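Side-chain contacts in separin (Saccharomyces cerevisiae, PDB 5U1T), which cleaves the cohesin subunit SCC1 at the onset of anaphase as a caspase-like cysteine protease, releasing sister chromatids for segregation: residues I1290-K1295 with E1308-F1313; S1236-N1239 with F1244-P1247; D1302-M1307 with M1334-L1339; K1261-L1266 with F1282-D1287. All coordinates share one frame; numbering follows the deposited sequence.

Interaction 1 of 4, residues I1290-K1295 with E1308-F1313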
# COMPACT_ATOMS: atom_id res chain seq x y z
N ILE A 1290 -49.36 38.03 21.50
CA ILE A 1290 -50.10 39.05 22.22
C ILE A 1290 -49.35 39.41 23.49
O ILE A 1290 -49.22 40.59 23.80
CB ILE A 1290 -51.53 38.56 22.55
CG1 ILE A 1290 -52.23 38.10 21.27
CG2 ILE A 1290 -52.35 39.66 23.22
CD1 ILE A 1290 -53.60 37.48 21.51
N GLU A 1291 -48.82 38.41 24.20
CA GLU A 1291 -48.11 38.64 25.47
C GLU A 1291 -46.91 39.56 25.29
O GLU A 1291 -46.49 40.23 26.23
CB GLU A 1291 -47.64 37.32 26.08
CG GLU A 1291 -48.75 36.51 26.71
CD GLU A 1291 -48.30 35.11 27.08
OE1 GLU A 1291 -49.17 34.26 27.42
OE2 GLU A 1291 -47.07 34.87 27.05
N LEU A 1292 -46.35 39.58 24.10
CA LEU A 1292 -45.17 40.40 23.84
C LEU A 1292 -45.50 41.88 24.06
O LEU A 1292 -44.64 42.64 24.46
CB LEU A 1292 -44.65 40.18 22.43
CG LEU A 1292 -43.89 38.88 22.17
CD1 LEU A 1292 -43.44 38.83 20.72
CD2 LEU A 1292 -42.71 38.78 23.12
N PHE A 1293 -46.74 42.26 23.79
CA PHE A 1293 -47.18 43.65 23.95
C PHE A 1293 -47.17 44.04 25.42
O PHE A 1293 -46.61 45.07 25.79
CB PHE A 1293 -48.57 43.87 23.33
CG PHE A 1293 -48.55 43.95 21.83
CD1 PHE A 1293 -48.61 42.79 21.06
CD2 PHE A 1293 -48.42 45.18 21.19
CE1 PHE A 1293 -48.55 42.86 19.69
CE2 PHE A 1293 -48.38 45.25 19.82
CZ PHE A 1293 -48.44 44.09 19.07
N LEU A 1294 -47.76 43.18 26.25
CA LEU A 1294 -47.76 43.33 27.69
C LEU A 1294 -46.36 43.37 28.28
O LEU A 1294 -46.16 43.83 29.40
CB LEU A 1294 -48.54 42.20 28.35
CG LEU A 1294 -50.04 42.21 28.11
CD1 LEU A 1294 -50.76 41.32 29.11
CD2 LEU A 1294 -50.54 43.64 28.17
N LYS A 1295 -45.37 42.87 27.55
CA LYS A 1295 -44.06 42.84 28.14
C LYS A 1295 -43.28 44.12 27.81
O LYS A 1295 -42.24 44.37 28.40
CB LYS A 1295 -43.32 41.57 27.70
CG LYS A 1295 -43.79 40.33 28.48
CD LYS A 1295 -43.31 39.00 27.92
CE LYS A 1295 -43.77 37.84 28.81
NZ LYS A 1295 -43.49 36.47 28.29
N GLU A 1308 -44.03 49.56 17.44
CA GLU A 1308 -44.14 49.59 15.99
C GLU A 1308 -43.66 48.26 15.37
O GLU A 1308 -44.34 47.68 14.53
CB GLU A 1308 -43.34 50.76 15.43
CG GLU A 1308 -43.67 51.10 14.00
CD GLU A 1308 -42.83 52.25 13.46
OE1 GLU A 1308 -41.60 52.21 13.63
OE2 GLU A 1308 -43.41 53.19 12.85
N ASP A 1309 -42.50 47.79 15.80
CA ASP A 1309 -41.97 46.53 15.33
C ASP A 1309 -42.86 45.36 15.69
O ASP A 1309 -43.00 44.43 14.90
CB ASP A 1309 -40.57 46.29 15.88
CG ASP A 1309 -39.58 47.30 15.36
OD1 ASP A 1309 -39.89 47.98 14.37
OD2 ASP A 1309 -38.48 47.43 15.96
N LEU A 1310 -43.45 45.37 16.89
CA LEU A 1310 -44.45 44.35 17.23
C LEU A 1310 -45.65 44.40 16.31
O LEU A 1310 -46.19 43.36 15.96
CB LEU A 1310 -44.93 44.51 18.65
CG LEU A 1310 -44.19 43.71 19.70
CD1 LEU A 1310 -45.08 43.52 20.90
CD2 LEU A 1310 -43.78 42.37 19.14
N ILE A 1311 -46.06 45.61 15.92
CA ILE A 1311 -47.21 45.77 15.03
C ILE A 1311 -46.88 45.09 13.71
O ILE A 1311 -47.64 44.25 13.22
CB ILE A 1311 -47.57 47.27 14.77
CG1 ILE A 1311 -47.57 48.09 16.06
CG2 ILE A 1311 -48.87 47.40 14.06
CD1 ILE A 1311 -48.79 48.03 16.81
N TYR A 1312 -45.73 45.45 13.16
CA TYR A 1312 -45.24 44.87 11.92
C TYR A 1312 -45.26 43.36 11.94
O TYR A 1312 -45.65 42.70 10.96
CB TYR A 1312 -43.82 45.35 11.65
CG TYR A 1312 -43.74 46.80 11.30
CD1 TYR A 1312 -44.89 47.52 10.97
CD2 TYR A 1312 -42.51 47.47 11.30
CE1 TYR A 1312 -44.81 48.86 10.64
CE2 TYR A 1312 -42.42 48.81 10.97
CZ TYR A 1312 -43.57 49.50 10.64
OH TYR A 1312 -43.47 50.85 10.31
N PHE A 1313 -44.83 42.82 13.07
CA PHE A 1313 -44.80 41.39 13.26
C PHE A 1313 -46.20 40.81 13.16
O PHE A 1313 -46.43 39.83 12.44
CB PHE A 1313 -44.15 41.05 14.61
CG PHE A 1313 -44.06 39.59 14.87
CD1 PHE A 1313 -43.35 38.77 14.00
CD2 PHE A 1313 -44.69 39.03 15.96
CE1 PHE A 1313 -43.26 37.40 14.22
CE2 PHE A 1313 -44.61 37.67 16.20
CZ PHE A 1313 -43.90 36.85 15.32

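Interaction 2 of 4, residues S1236-N1239 with F1244-P1247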
# COMPACT_ATOMS: atom_id res chain seq x y z
N SER A 1236 -30.48 46.14 16.12
CA SER A 1236 -30.70 45.69 14.75
C SER A 1236 -31.35 44.33 14.73
O SER A 1236 -32.39 44.13 14.10
CB SER A 1236 -29.40 45.62 13.97
OG SER A 1236 -28.98 46.91 13.57
N TRP A 1237 -30.69 43.42 15.39
CA TRP A 1237 -31.08 42.05 15.38
C TRP A 1237 -32.36 41.67 16.07
O TRP A 1237 -32.98 40.71 15.68
CB TRP A 1237 -29.93 41.22 15.89
CG TRP A 1237 -28.76 41.32 15.03
CD1 TRP A 1237 -28.61 42.14 14.01
CD2 TRP A 1237 -27.57 40.55 15.11
NE1 TRP A 1237 -27.40 41.96 13.43
CE2 TRP A 1237 -26.74 40.97 14.09
CE3 TRP A 1237 -27.13 39.54 15.95
CZ2 TRP A 1237 -25.50 40.44 13.89
CZ3 TRP A 1237 -25.91 39.01 15.75
CH2 TRP A 1237 -25.11 39.45 14.73
N PHE A 1238 -32.77 42.41 17.09
CA PHE A 1238 -33.99 42.04 17.79
C PHE A 1238 -35.05 43.11 17.75
O PHE A 1238 -35.79 43.28 18.70
CB PHE A 1238 -33.67 41.71 19.22
CG PHE A 1238 -32.47 40.85 19.37
CD1 PHE A 1238 -31.23 41.38 19.26
CD2 PHE A 1238 -32.61 39.51 19.60
CE1 PHE A 1238 -30.13 40.58 19.38
CE2 PHE A 1238 -31.51 38.71 19.73
CZ PHE A 1238 -30.27 39.25 19.62
N ASN A 1239 -35.15 43.81 16.64
CA ASN A 1239 -36.11 44.87 16.56
C ASN A 1239 -37.50 44.32 16.70
O ASN A 1239 -38.00 43.63 15.85
CB ASN A 1239 -35.93 45.69 15.28
CG ASN A 1239 -35.77 44.83 14.07
OD1 ASN A 1239 -35.63 43.61 14.18
ND2 ASN A 1239 -35.80 45.44 12.91
N PHE A 1244 -38.96 38.38 23.76
CA PHE A 1244 -38.84 36.93 23.70
C PHE A 1244 -37.93 36.47 24.83
O PHE A 1244 -38.06 35.36 25.35
CB PHE A 1244 -38.29 36.51 22.32
CG PHE A 1244 -38.43 35.03 22.00
CD1 PHE A 1244 -39.64 34.50 21.59
CD2 PHE A 1244 -37.33 34.19 22.07
CE1 PHE A 1244 -39.76 33.16 21.28
CE2 PHE A 1244 -37.44 32.84 21.75
CZ PHE A 1244 -38.65 32.33 21.35
N PHE A 1245 -37.01 37.34 25.22
CA PHE A 1245 -36.06 37.05 26.29
C PHE A 1245 -36.56 37.43 27.67
O PHE A 1245 -35.92 37.11 28.68
CB PHE A 1245 -34.73 37.76 26.02
CG PHE A 1245 -33.97 37.16 24.90
CD1 PHE A 1245 -33.14 36.06 25.12
CD2 PHE A 1245 -34.10 37.68 23.62
CE1 PHE A 1245 -32.44 35.49 24.08
CE2 PHE A 1245 -33.41 37.12 22.57
CZ PHE A 1245 -32.57 36.03 22.79
N SER A 1246 -37.70 38.11 27.72
CA SER A 1246 -38.17 38.68 28.97
C SER A 1246 -38.50 37.61 30.01
O SER A 1246 -39.17 36.61 29.71
CB SER A 1246 -39.39 39.58 28.74
OG SER A 1246 -40.09 39.79 29.95
N PRO A 1247 -38.01 37.82 31.23
CA PRO A 1247 -38.24 36.91 32.35
C PRO A 1247 -39.62 37.06 32.96
O PRO A 1247 -39.93 36.31 33.87
CB PRO A 1247 -37.16 37.33 33.35
CG PRO A 1247 -36.94 38.76 33.07
CD PRO A 1247 -37.08 38.91 31.59

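Interaction 3 of 4, residues D1302-M1307 with M1334-L1339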
# COMPACT_ATOMS: atom_id res chain seq x y z
N ASP A 1302 -37.24 54.13 23.93
CA ASP A 1302 -37.49 53.64 22.58
C ASP A 1302 -38.70 52.70 22.55
O ASP A 1302 -38.76 51.76 21.75
CB ASP A 1302 -36.26 52.92 22.03
CG ASP A 1302 -35.75 51.86 22.99
OD1 ASP A 1302 -36.43 51.65 24.03
OD2 ASP A 1302 -34.69 51.24 22.70
N PHE A 1303 -39.66 52.98 23.44
CA PHE A 1303 -40.88 52.19 23.55
C PHE A 1303 -41.67 52.10 22.24
O PHE A 1303 -42.23 51.06 21.93
CB PHE A 1303 -41.77 52.77 24.65
CG PHE A 1303 -43.20 52.31 24.57
CD1 PHE A 1303 -43.55 51.05 25.01
CD2 PHE A 1303 -44.17 53.14 24.06
CE1 PHE A 1303 -44.86 50.63 24.95
CE2 PHE A 1303 -45.47 52.71 23.98
CZ PHE A 1303 -45.82 51.45 24.44
N LEU A 1304 -41.73 53.19 21.47
CA LEU A 1304 -42.60 53.21 20.30
C LEU A 1304 -42.01 52.47 19.12
O LEU A 1304 -42.74 51.92 18.30
CB LEU A 1304 -42.93 54.64 19.89
CG LEU A 1304 -44.23 55.04 20.57
CD1 LEU A 1304 -44.67 56.46 20.24
CD2 LEU A 1304 -45.30 54.01 20.19
N SER A 1305 -40.68 52.46 19.03
CA SER A 1305 -40.01 51.66 18.01
C SER A 1305 -40.28 50.20 18.25
O SER A 1305 -40.54 49.45 17.32
CB SER A 1305 -38.50 51.91 18.03
OG SER A 1305 -38.25 53.29 17.97
N LYS A 1306 -40.23 49.81 19.51
CA LYS A 1306 -40.39 48.42 19.84
C LYS A 1306 -41.81 48.01 19.57
O LYS A 1306 -42.05 46.93 19.02
CB LYS A 1306 -40.01 48.17 21.29
CG LYS A 1306 -38.55 48.45 21.56
CD LYS A 1306 -38.13 47.91 22.91
CE LYS A 1306 -36.78 48.46 23.30
NZ LYS A 1306 -36.36 47.89 24.58
N MET A 1307 -42.76 48.88 19.90
CA MET A 1307 -44.17 48.60 19.67
C MET A 1307 -44.48 48.55 18.18
O MET A 1307 -45.12 47.62 17.71
CB MET A 1307 -45.08 49.63 20.35
CG MET A 1307 -46.48 49.08 20.55
SD MET A 1307 -47.66 50.20 21.32
CE MET A 1307 -47.81 51.43 20.02
N MET A 1334 -54.33 55.58 15.89
CA MET A 1334 -55.23 54.93 16.83
C MET A 1334 -54.62 53.64 17.41
O MET A 1334 -54.78 53.36 18.60
CB MET A 1334 -56.56 54.66 16.14
CG MET A 1334 -57.78 54.75 17.01
SD MET A 1334 -57.98 56.34 17.86
CE MET A 1334 -57.60 57.47 16.52
N LEU A 1335 -53.91 52.86 16.59
CA LEU A 1335 -53.20 51.69 17.11
C LEU A 1335 -52.30 52.12 18.24
O LEU A 1335 -52.33 51.57 19.33
CB LEU A 1335 -52.36 50.99 16.04
CG LEU A 1335 -53.03 50.14 14.95
CD1 LEU A 1335 -51.99 49.41 14.14
CD2 LEU A 1335 -54.04 49.18 15.55
N HIS A 1336 -51.48 53.12 17.94
CA HIS A 1336 -50.51 53.70 18.86
C HIS A 1336 -51.16 54.08 20.18
O HIS A 1336 -50.75 53.58 21.24
CB HIS A 1336 -49.85 54.91 18.18
CG HIS A 1336 -49.09 55.82 19.10
ND1 HIS A 1336 -48.81 57.13 18.77
CD2 HIS A 1336 -48.54 55.61 20.33
CE1 HIS A 1336 -48.13 57.69 19.76
NE2 HIS A 1336 -47.97 56.80 20.72
N VAL A 1337 -52.16 54.96 20.11
CA VAL A 1337 -52.79 55.50 21.30
C VAL A 1337 -53.48 54.43 22.12
O VAL A 1337 -53.25 54.33 23.32
CB VAL A 1337 -53.83 56.60 20.93
CG1 VAL A 1337 -54.75 56.88 22.11
CG2 VAL A 1337 -53.12 57.87 20.47
N GLN A 1338 -54.33 53.64 21.48
CA GLN A 1338 -55.12 52.63 22.18
C GLN A 1338 -54.27 51.47 22.74
O GLN A 1338 -54.56 50.95 23.81
CB GLN A 1338 -56.21 52.08 21.26
CG GLN A 1338 -57.40 53.01 21.06
CD GLN A 1338 -58.22 52.70 19.79
OE1 GLN A 1338 -57.94 51.71 19.10
NE2 GLN A 1338 -59.19 53.53 19.48
N LEU A 1339 -53.22 51.05 22.03
CA LEU A 1339 -52.40 49.94 22.53
C LEU A 1339 -51.55 50.37 23.71
O LEU A 1339 -51.42 49.63 24.68
CB LEU A 1339 -51.51 49.38 21.44
CG LEU A 1339 -52.14 48.36 20.51
CD1 LEU A 1339 -51.19 48.16 19.37
CD2 LEU A 1339 -52.41 47.04 21.22

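Interaction 4 of 4, residues K1261-L1266 with F1282-D1287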
# COMPACT_ATOMS: atom_id res chain seq x y z
N LYS A 1261 -59.43 43.49 24.44
CA LYS A 1261 -59.17 44.86 24.00
C LYS A 1261 -58.31 44.90 22.74
O LYS A 1261 -58.66 45.55 21.74
CB LYS A 1261 -58.51 45.65 25.12
CG LYS A 1261 -59.45 45.94 26.29
CD LYS A 1261 -60.51 46.94 25.90
CE LYS A 1261 -61.23 47.43 27.14
NZ LYS A 1261 -61.93 48.76 26.96
N PHE A 1262 -57.17 44.21 22.83
CA PHE A 1262 -56.26 43.97 21.72
C PHE A 1262 -57.03 43.65 20.45
O PHE A 1262 -56.88 44.33 19.44
CB PHE A 1262 -55.29 42.84 22.09
CG PHE A 1262 -54.43 42.38 20.95
CD1 PHE A 1262 -53.30 43.10 20.59
CD2 PHE A 1262 -54.74 41.22 20.24
CE1 PHE A 1262 -52.50 42.68 19.53
CE2 PHE A 1262 -53.96 40.80 19.18
CZ PHE A 1262 -52.84 41.53 18.82
N TYR A 1263 -57.88 42.62 20.49
CA TYR A 1263 -58.64 42.27 19.31
C TYR A 1263 -59.63 43.36 18.90
O TYR A 1263 -59.78 43.63 17.72
CB TYR A 1263 -59.37 40.94 19.49
CG TYR A 1263 -58.46 39.77 19.20
CD1 TYR A 1263 -58.02 39.50 17.91
CD2 TYR A 1263 -58.03 38.94 20.23
CE1 TYR A 1263 -57.18 38.43 17.65
CE2 TYR A 1263 -57.19 37.88 19.98
CZ TYR A 1263 -56.76 37.62 18.69
OH TYR A 1263 -55.93 36.55 18.48
N GLU A 1264 -60.29 43.99 19.87
CA GLU A 1264 -61.20 45.08 19.52
C GLU A 1264 -60.39 46.14 18.78
O GLU A 1264 -60.79 46.60 17.71
CB GLU A 1264 -61.88 45.65 20.75
CG GLU A 1264 -62.39 47.10 20.61
CD GLU A 1264 -62.49 47.80 21.99
OE1 GLU A 1264 -62.09 47.17 23.01
OE2 GLU A 1264 -62.98 48.95 22.08
N ILE A 1265 -59.24 46.49 19.33
CA ILE A 1265 -58.38 47.47 18.68
C ILE A 1265 -58.01 47.08 17.23
O ILE A 1265 -58.07 47.92 16.33
CB ILE A 1265 -57.12 47.71 19.51
CG1 ILE A 1265 -57.51 48.44 20.80
CG2 ILE A 1265 -56.10 48.52 18.71
CD1 ILE A 1265 -56.53 48.30 21.90
N LEU A 1266 -57.67 45.81 16.99
CA LEU A 1266 -57.40 45.36 15.62
C LEU A 1266 -58.65 45.45 14.73
O LEU A 1266 -58.56 45.76 13.53
CB LEU A 1266 -56.85 43.93 15.62
CG LEU A 1266 -55.42 43.74 16.17
CD1 LEU A 1266 -54.90 42.30 15.97
CD2 LEU A 1266 -54.45 44.75 15.56
N PHE A 1282 -61.95 35.93 11.22
CA PHE A 1282 -60.67 36.62 11.38
C PHE A 1282 -59.56 35.66 11.78
O PHE A 1282 -59.80 34.72 12.54
CB PHE A 1282 -60.75 37.73 12.42
CG PHE A 1282 -61.63 38.89 12.03
CD1 PHE A 1282 -62.09 39.03 10.73
CD2 PHE A 1282 -61.99 39.83 12.98
CE1 PHE A 1282 -62.93 40.10 10.39
CE2 PHE A 1282 -62.82 40.89 12.65
CZ PHE A 1282 -63.28 41.03 11.36
N ILE A 1283 -58.36 35.90 11.28
CA ILE A 1283 -57.19 35.14 11.72
C ILE A 1283 -56.84 35.48 13.17
O ILE A 1283 -56.56 36.62 13.48
CB ILE A 1283 -55.96 35.43 10.87
CG1 ILE A 1283 -56.20 35.00 9.44
CG2 ILE A 1283 -54.75 34.70 11.40
CD1 ILE A 1283 -55.18 35.59 8.51
N LYS A 1284 -56.82 34.48 14.03
CA LYS A 1284 -56.48 34.72 15.42
C LYS A 1284 -55.00 34.42 15.67
O LYS A 1284 -54.46 33.42 15.21
CB LYS A 1284 -57.38 33.89 16.35
CG LYS A 1284 -58.91 34.24 16.22
CD LYS A 1284 -59.39 35.40 17.16
CE LYS A 1284 -60.91 35.68 17.00
NZ LYS A 1284 -61.62 36.28 18.22
N VAL A 1285 -54.33 35.34 16.37
CA VAL A 1285 -52.91 35.26 16.66
C VAL A 1285 -52.67 34.50 17.95
O VAL A 1285 -53.48 34.58 18.86
CB VAL A 1285 -52.30 36.68 16.77
CG1 VAL A 1285 -50.95 36.64 17.37
CG2 VAL A 1285 -52.23 37.34 15.42
N GLU A 1286 -51.60 33.73 18.04
CA GLU A 1286 -51.26 32.99 19.26
C GLU A 1286 -51.05 33.89 20.49
O GLU A 1286 -50.64 35.05 20.36
CB GLU A 1286 -50.01 32.16 19.02
CG GLU A 1286 -50.29 30.80 18.42
CD GLU A 1286 -50.31 29.71 19.48
OE1 GLU A 1286 -49.41 29.71 20.36
OE2 GLU A 1286 -51.23 28.85 19.43
N ASP A 1287 -51.31 33.36 21.67
CA ASP A 1287 -51.24 34.16 22.89
C ASP A 1287 -49.87 34.75 23.14
O ASP A 1287 -49.76 35.90 23.60
CB ASP A 1287 -51.64 33.34 24.12
CG ASP A 1287 -53.13 33.19 24.26
OD1 ASP A 1287 -53.87 33.80 23.47
OD2 ASP A 1287 -53.56 32.45 25.17

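Interaction 1 of 4, residues I1290-K1295 with E1308-F1313
Phe1293 N bonds to Ile1290 O at 3.0 Å within its own helix, and next to this backbone N sits Leu1310 CD1, a methyl from the helix opposite. From there on the contact is apolar. CD1 stands squarely above the Phe1293 ring, 3.5 Å from its centroid and 7° off the normal, a CH-pi contact centred on the ring face. Leu1310 CB lies farther along the same ring, 3.6 Å from Phe1293 CZ, because the two side chains slide past each other in opposite directions, each heading for the other's helix. Helices 1287-1294 and 1303-1320 are successive and form an alpha-alpha hairpin; their short segments here run antiparallel at 174°, with axes 10.6 Å apart. Phe1293 holds its CG beside the backbone N (chi1 -76°), which lays the ring across the gap and brings Ile1311 CD1 to its edge, 4.1 Å from CE2. Leu1292 supports Leu1310 from another direction, crossing it at about a right angle with its CB 3.7 Å from Leu1310 CD1. Were Phe1293 an alanine, Leu1310 CD1 would be likely to lose the ring face it rests on and a gap to open beside Ile1311. Leu1339 of helix 1332-1347 also touches the Phe1293 ring, while Glu1291, on a different side of its helix, forms salt bridges with Arg1155 and Arg1157.

Interaction 2 of 4, residues S1236-N1239 with F1244-P1247
Two phenylalanine rings make this contact, Phe1238 just past the end of helix 1209-1237 and Phe1245 in the loop that leads to strand 1248-1249. As an aromatic pair they meet obliquely: the centroids are 5.9 Å apart and the planes stand at 73°. The side chains themselves cross at about a right angle. As an apolar contact the touching is narrow. One corner of the Phe1245 ring, CE2, comes up against the CD2-CE2 side of Phe1238, with 3.8 Å between the two CE2 atoms. Both rings carry CG on the backbone-N side of their CA-CB bonds (chi1 -44° for Phe1238, -72° for Phe1245), and this points them at each other over a CA-CA distance of 10.1 Å; the rings, not the backbones, span the distance. Polar bonding is left to the flanks. Ser1246 OG bonds to the backbone N of Glu1248, just where the loop passes into the strand, and Trp1237 NE1 bonds to the carbonyl O of Leu1178. A third ring, Phe1376, meets Phe1238 edge-to-face and Phe1245 at about 45°, making a cluster of three aromatic rings. The pair lies against strand 1146-1152, with Phe1238 on Leu1146 and Phe1245 on Leu1148, while the neighbouring Trp1237 packs on Phe1180 and Ala1183 of helix 1180-1198.

Interaction 3 of 4, residues D1302-M1307 with M1334-L1339
Leu1304 and His1336 bring the two backbones nearest, with 8.1 Å between their CA atoms. The helical segments 1303-1307 and 1334-1339 cross steeply at 112°, their axes no closer than 11.6 Å, so the contact is made by side chains reaching across, one of them as far as the opposite backbone. Leu1304 crosses His1336 at about a right angle and sets both its methyls against the imidazole: CD1 is 3.4 Å from His1336 NE2, and CD2 is 3.6 Å from the ring carbon CD2 of the same histidine. The histidine CG is swung opposite its backbone N (chi1 165°), which brings the imidazole toward Leu1304; NE2 also has a weak bond to Glu1340 OE1. One turn on, Met1307 reaches the backbone of His1336. Its chain is straight as far as SD and then bends (chi3 68°), which lays the terminal methyl CE 3.7 Å from His1336 CA. The sulfur itself rests on Leu1339, with SD 3.9 Å from CB. The contact therefore grades from Leu1304 and His1336 at the solvent side to a buried methionine-leucine pair, where Leu1339 also packs on Ile1311. Lys1306, on another side of the first helix, forms a salt bridge with Glu1300. This is a steep helix-on-helix crossing in the helical portion of the peptidase C50 region that the chain builds between strands 1248-1249 and 1353-1362 of a mixed sheet.

Interaction 4 of 4, residues K1261-L1266 with F1282-D1287
Tyr1263 OH accepts a hydrogen bond from Val1285 N, 2.9 Å long but bent, with an N-H...O angle of 134°. The backbone N approaches at the rim of the ring, near its plane. Lys1284 takes one face: its NZ stands 4.7 Å from the centroid of the Tyr1263 ring and only 6° off the normal, a cation-pi contact. Its methylene CD adds an off-centre CH-pi contact, 3.8 Å from Tyr1263 CZ. A bend at chi2 (-88°) folds the lysine chain over the ring and lets both atoms reach it. On the opposite face lies Phe1262 CD2, 4.0 Å above the plane, so the tyrosine is held between the lysine on one face and a ring carbon of the preceding residue on the other. Beside the hydroxyl, Val1285 CB comes within 4.0 Å of Tyr1263 OH. A leucine in place of Tyr1263 would probably leave Val1285 N without this acceptor and Lys1284 without an aromatic face to lie on. Farther out, segment 1282-1287 is steadied by backbone bonds of Lys1284 with Leu966 and of Glu1286 with Ser964, and Val1285 packs on Val1314 and Leu1318 of helix 1303-1320. Asp1287 makes a salt bridge with Lys1259, one turn before Tyr1263. The contact thus fastens an extended lead-in, ending at the N-cap residue Glu1286 of helix 1287-1294, to the side of helix 1252-1269.

In the fold
Interaction 1 is the hub. It touches each of the other three, whose centres lie 9 Å (interaction 3), 11 Å (interaction 2) and 12 Å (interaction 4) from its own. Helix 1303-1320 is shared with interaction 3, where Ile1311 CD1 meets Leu1339 CD1 at 3.5 Å. Towards interaction 4, Ile1290 CG1 lies 3.8 Å from Phe1262 CE2; towards interaction 2, Leu1292 CD2 lies 3.8 Å from Phe1244 N. Interactions 3 and 4 also meet, through Leu1335 and Ile1265, whereas interaction 2 touches neither of them. All four belong to the peptidase C50 region but lie away from Cys1497, which is probably the catalytic cysteine, as in related proteases.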